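Local coordinates for putative amidohydrolase (Unidentified, PDB 3MKV), which acts as a prolidase of the amidohydrolase superfamily, hydrolysing dipeptides that end in proline at a two-zinc centre, at the interface of chains A and B and the interface of chains A and C. Numbering follows the deposited sequence. Chains: chain A/B/C, Putative amidohydrolase.

Contact 1: the interface of chains A and B. Residues chain A 157-158, 160-161, 163; chain B 158, 161, 163.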
loop_
_atom_site.group_PDB
_atom_site.type_symbol
_atom_site.label_atom_id
_atom_site.label_comp_id
_atom_site.label_asym_id
_atom_site.label_seq_id
_atom_site.Cartn_x
_atom_site.Cartn_y
_atom_site.Cartn_z
ATOM N N PRO A 157 -7.973 -1.579 13.488
ATOM C CA PRO A 157 -6.866 -2.458 13.108
ATOM C C PRO A 157 -6.874 -2.796 11.618
ATOM O O PRO A 157 -5.868 -2.598 10.935
ATOM C CB PRO A 157 -7.118 -3.726 13.938
ATOM C CG PRO A 157 -8.548 -3.635 14.380
ATOM C CD PRO A 157 -8.810 -2.172 14.544
ATOM N N CYS A 158 -8.005 -3.299 11.128
ATOM C CA CYS A 158 -8.120 -3.756 9.741
ATOM C C CYS A 158 -9.335 -3.138 9.053
ATOM O O CYS A 158 -10.431 -3.120 9.608
ATOM C CB CYS A 158 -8.205 -5.285 9.694
ATOM S SG CYS A 158 -8.170 -6.010 8.040
ATOM N N CYS A 160 -11.456 -3.724 6.143
ATOM C CA CYS A 160 -12.670 -4.449 5.762
ATOM C C CYS A 160 -13.502 -4.892 6.959
ATOM O O CYS A 160 -14.734 -4.855 6.914
ATOM C CB CYS A 160 -12.325 -5.698 4.940
ATOM S SG CYS A 160 -11.171 -5.450 3.583
ATOM N N CYS A 161 -12.815 -5.315 8.018
ATOM C CA CYS A 161 -13.445 -6.048 9.119
ATOM C C CYS A 161 -13.930 -5.218 10.305
ATOM O O CYS A 161 -13.149 -4.544 10.980
ATOM C CB CYS A 161 -12.514 -7.157 9.614
ATOM S SG CYS A 161 -13.078 -8.817 9.201
ATOM N N ARG A 163 -15.202 -4.826 14.099
ATOM C CA ARG A 163 -15.080 -5.453 15.404
ATOM C C ARG A 163 -16.468 -5.473 16.001
ATOM O O ARG A 163 -17.208 -4.499 15.888
ATOM C CB ARG A 163 -14.168 -4.642 16.326
ATOM C CG ARG A 163 -12.786 -4.316 15.774
ATOM C CD ARG A 163 -11.801 -5.436 15.963
ATOM N NE ARG A 163 -11.884 -6.028 17.286
ATOM C CZ ARG A 163 -11.534 -7.278 17.561
ATOM N NH1 ARG A 163 -11.073 -8.061 16.599
ATOM N NH2 ARG A 163 -11.650 -7.744 18.794
ATOM N N CYS B 158 -9.701 -9.585 5.722
ATOM C CA CYS B 158 -9.296 -8.930 6.963
ATOM C C CYS B 158 -7.890 -9.355 7.392
ATOM O O CYS B 158 -7.681 -9.780 8.529
ATOM C CB CYS B 158 -10.299 -9.263 8.072
ATOM S SG CYS B 158 -12.039 -9.314 7.531
ATOM N N CYS B 161 -7.332 -9.080 10.940
ATOM C CA CYS B 161 -8.400 -9.579 11.820
ATOM C C CYS B 161 -8.816 -11.015 11.466
ATOM O O CYS B 161 -9.146 -11.322 10.316
ATOM C CB CYS B 161 -9.628 -8.647 11.813
ATOM S SG CYS B 161 -9.483 -7.074 12.761
ATOM N N ARG B 163 -11.175 -14.193 11.225
ATOM C CA ARG B 163 -12.587 -14.585 11.114
ATOM C C ARG B 163 -12.893 -15.759 12.049
ATOM O O ARG B 163 -12.197 -16.773 12.041
ATOM C CB ARG B 163 -12.915 -15.025 9.683
ATOM C CG ARG B 163 -12.543 -14.038 8.601
ATOM C CD ARG B 163 -13.424 -12.815 8.636
ATOM N NE ARG B 163 -14.838 -13.137 8.460
ATOM C CZ ARG B 163 -15.816 -12.317 8.823
ATOM N NH1 ARG B 163 -15.514 -11.136 9.361
ATOM N NH2 ARG B 163 -17.081 -12.673 8.656
#
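A:Cys161 and B:Cys158 are joined by a disulfide that links two copies of the same protein in this model. A:Cys161 SG and B:Cys158 SG are 2.0 Å apart. The structure alone does not show whether the bond forms in the cell or by oxidation during preparation. The patch lies where a loop of each chain, running through residues 157-163, meets its counterpart. The stretch 158-161 reads CGCC and so fits the CxxC pattern, but here the bond runs between chains and not within one. It is also one-sided. In the symmetry-related pair, A:Cys158 SG lies 5.0 Å from B:Cys161 SG, so that pair is not bonded in this model. The cysteine rotamers differ accordingly. B:Cys158 carries SG opposite its carbonyl carbon (chi1 -39°), which turns the sulfur towards A:Cys161. In A:Cys158 the sulfur lies opposite the backbone N (chi1 -174°) and runs instead to the backbone of B:Cys158, with A:Cys158 SG 3.3 Å from B:Cys158 CA.

The tight part of the patch surrounds the disulfide. The torsion about the S-S bond is about 61°, smaller than is usual. It brings CB of A:Cys161 to 3.4 Å from CB of B:Cys158. Beside this bridge, CB of A:Cys161 packs at 3.9 Å on CB of B:Cys161. B:Cys161 is well buried by chain A, with 57 Å² hidden. B:Arg163 belongs to this side too. It bends at chi2 and chi3, bringing its guanidinium back beside the disulfide, and NH1 of B:Arg163 comes to 3.4 Å from SG of A:Cys161. Its positive charge might polarise the sulfur there.

The other side is looser. A:Pro157 gives up only 5 Å² to chain B, its ring CG touching the B:Cys161 sulfur. A:Arg163 loses 11 Å² and makes a more distant approach than its counterpart, with NH1 of A:Arg163 lying 4.3 Å from SG of B:Cys161.

Contact 2: the interface of chains A and C. Residues chain A 178, 182, 223; chain C 138, 173, 212-213, 216.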
loop_
_atom_site.group_PDB
_atom_site.type_symbol
_atom_site.label_atom_id
_atom_site.label_comp_id
_atom_site.label_asym_id
_atom_site.label_seq_id
_atom_site.Cartn_x
_atom_site.Cartn_y
_atom_site.Cartn_z
ATOM N N ARG A 178 -20.582 9.162 2.685
ATOM C CA ARG A 178 -21.490 8.506 1.744
ATOM C C ARG A 178 -21.173 7.027 1.670
ATOM O O ARG A 178 -22.047 6.196 1.861
ATOM C CB ARG A 178 -21.389 9.130 0.348
ATOM C CG ARG A 178 -22.493 10.119 0.034
ATOM C CD ARG A 178 -22.345 10.692 -1.356
ATOM N NE ARG A 178 -23.200 11.865 -1.512
ATOM C CZ ARG A 178 -23.018 12.817 -2.423
ATOM N NH1 ARG A 178 -23.856 13.843 -2.472
ATOM N NH2 ARG A 178 -22.005 12.749 -3.281
ATOM N N ARG A 182 -23.484 3.847 2.891
ATOM C CA ARG A 182 -23.856 2.852 1.897
ATOM C C ARG A 182 -23.412 1.463 2.350
ATOM O O ARG A 182 -24.138 0.480 2.169
ATOM C CB ARG A 182 -23.280 3.216 0.525
ATOM C CG ARG A 182 -23.975 4.415 -0.128
ATOM C CD ARG A 182 -23.238 4.866 -1.387
ATOM N NE ARG A 182 -23.915 5.984 -2.026
ATOM C CZ ARG A 182 -23.422 6.697 -3.032
ATOM N NH1 ARG A 182 -22.240 6.405 -3.554
ATOM N NH2 ARG A 182 -24.135 7.690 -3.536
ATOM N N GLU A 223 -28.409 10.004 1.778
ATOM C CA GLU A 223 -28.107 8.578 1.646
ATOM C C GLU A 223 -29.109 7.664 2.357
ATOM O O GLU A 223 -29.517 6.646 1.797
ATOM C CB GLU A 223 -26.688 8.276 2.144
ATOM C CG GLU A 223 -25.601 8.721 1.197
ATOM C CD GLU A 223 -25.867 8.284 -0.231
ATOM O OE1 GLU A 223 -26.240 7.111 -0.427
ATOM O OE2 GLU A 223 -25.697 9.114 -1.155
ATOM N N GLN C 138 -23.215 2.357 -7.276
ATOM C CA GLN C 138 -22.737 2.772 -5.967
ATOM C C GLN C 138 -22.544 1.528 -5.108
ATOM O O GLN C 138 -22.994 0.439 -5.472
ATOM C CB GLN C 138 -23.772 3.672 -5.298
ATOM C CG GLN C 138 -25.032 2.917 -4.931
ATOM C CD GLN C 138 -26.013 3.733 -4.121
ATOM O OE1 GLN C 138 -26.461 4.795 -4.550
ATOM N NE2 GLN C 138 -26.360 3.237 -2.939
ATOM N N GLY C 173 -19.089 8.613 -5.110
ATOM C CA GLY C 173 -18.578 9.981 -5.048
ATOM C C GLY C 173 -18.270 10.545 -6.418
ATOM O O GLY C 173 -18.007 9.799 -7.359
ATOM N N TYR C 212 -27.486 6.305 -6.445
ATOM C CA TYR C 212 -26.687 7.525 -6.632
ATOM C C TYR C 212 -27.376 8.819 -6.233
ATOM O O TYR C 212 -28.583 8.983 -6.400
ATOM C CB TYR C 212 -26.180 7.659 -8.075
ATOM C CG TYR C 212 -24.967 6.795 -8.404
ATOM C CD1 TYR C 212 -24.966 5.971 -9.519
ATOM C CD2 TYR C 212 -23.832 6.794 -7.594
ATOM C CE1 TYR C 212 -23.887 5.178 -9.827
ATOM C CE2 TYR C 212 -22.731 5.997 -7.905
ATOM C CZ TYR C 212 -22.773 5.195 -9.026
ATOM O OH TYR C 212 -21.707 4.393 -9.371
ATOM N N SER C 213 -26.586 9.742 -5.695
ATOM C CA SER C 213 -27.067 11.091 -5.465
ATOM C C SER C 213 -27.226 11.778 -6.823
ATOM O O SER C 213 -26.791 11.257 -7.850
ATOM C CB SER C 213 -26.086 11.855 -4.563
ATOM O OG SER C 213 -24.809 11.949 -5.162
ATOM N N GLU C 216 -23.909 12.798 -8.299
ATOM C CA GLU C 216 -23.209 11.730 -8.996
ATOM C C GLU C 216 -23.801 11.506 -10.381
ATOM O O GLU C 216 -23.087 11.249 -11.343
ATOM C CB GLU C 216 -23.227 10.446 -8.163
ATOM C CG GLU C 216 -22.299 10.499 -6.949
ATOM C CD GLU C 216 -22.753 9.596 -5.806
ATOM O OE1 GLU C 216 -21.947 8.750 -5.347
ATOM O OE2 GLU C 216 -23.920 9.732 -5.369
#
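This is a polar, salt-bridged interface between two copies of the protein, and it joins chain A to chain C in the deposited octamer. That octamer may or may not be the form in solution. Helix 174-187 of chain A presents A:Arg182 to the start of helix 214-226 of chain C. The arginine is extended from CG to NE and meets C:Glu216 end-on, its guanidinium only 7° from the carboxylate plane. A:Arg182 NH1 donates to C:Glu216 OE1 at 3.0 Å. A:Arg182 NH2 donates to C:Glu216 OE2 at 2.8 Å. Both oxygens use their syn lone pairs.

The carboxylate is already held by its own chain. The backbone N of C:Gly173 reaches C:Glu216 OE1 on its anti side at 2.9 Å. The backbone N of C:Ser213 bonds C:Glu216 OE2 at 2.7 Å, nearly along the C-O axis. That last bond is half of a helix-capping box, with C:Ser213 as the cap. Each oxygen therefore serves both chains.

A:Glu223 steadies A:Arg182 at its NE edge. There A:Glu223 OE1 takes the hydrogen of A:Arg182 NE at 3.0 Å, met from above the carboxylate plane. C:Gln138 covers one face of the guanidinium. Its amide stacks there, 24° from parallel, with CB above the rim. The amide is tethered in turn, because OE1 of C:Gln138 accepts from the backbone N of C:Tyr212.

A:Arg178 flanks the bridge. Its positive charge may help to balance the two nearby glutamates, A:Glu223 and C:Glu216. It also lies against the start of the chain C helix: C:Ser213 OG sits over one face of the A:Arg178 guanidinium, 3.4 Å from A:Arg178 CZ.

The C-alpha centres of contact 1 and contact 2 are about 24 Å apart. They have no residue of chain A in common. Contact 1 uses the loop around residues 157-163, between strands 135-137 and 168-170. Contact 2 uses helix 174-187, which follows that second strand, and helix 214-225, further along the chain. Chain A can thus hold chains B and C at once, with the loop and helix 174-187 close in sequence. One contact is covalent and part of a two-fold interface; the other is ionic and not an exact two-fold. Together they probably help to build the octamer. Neither includes a zinc ligand.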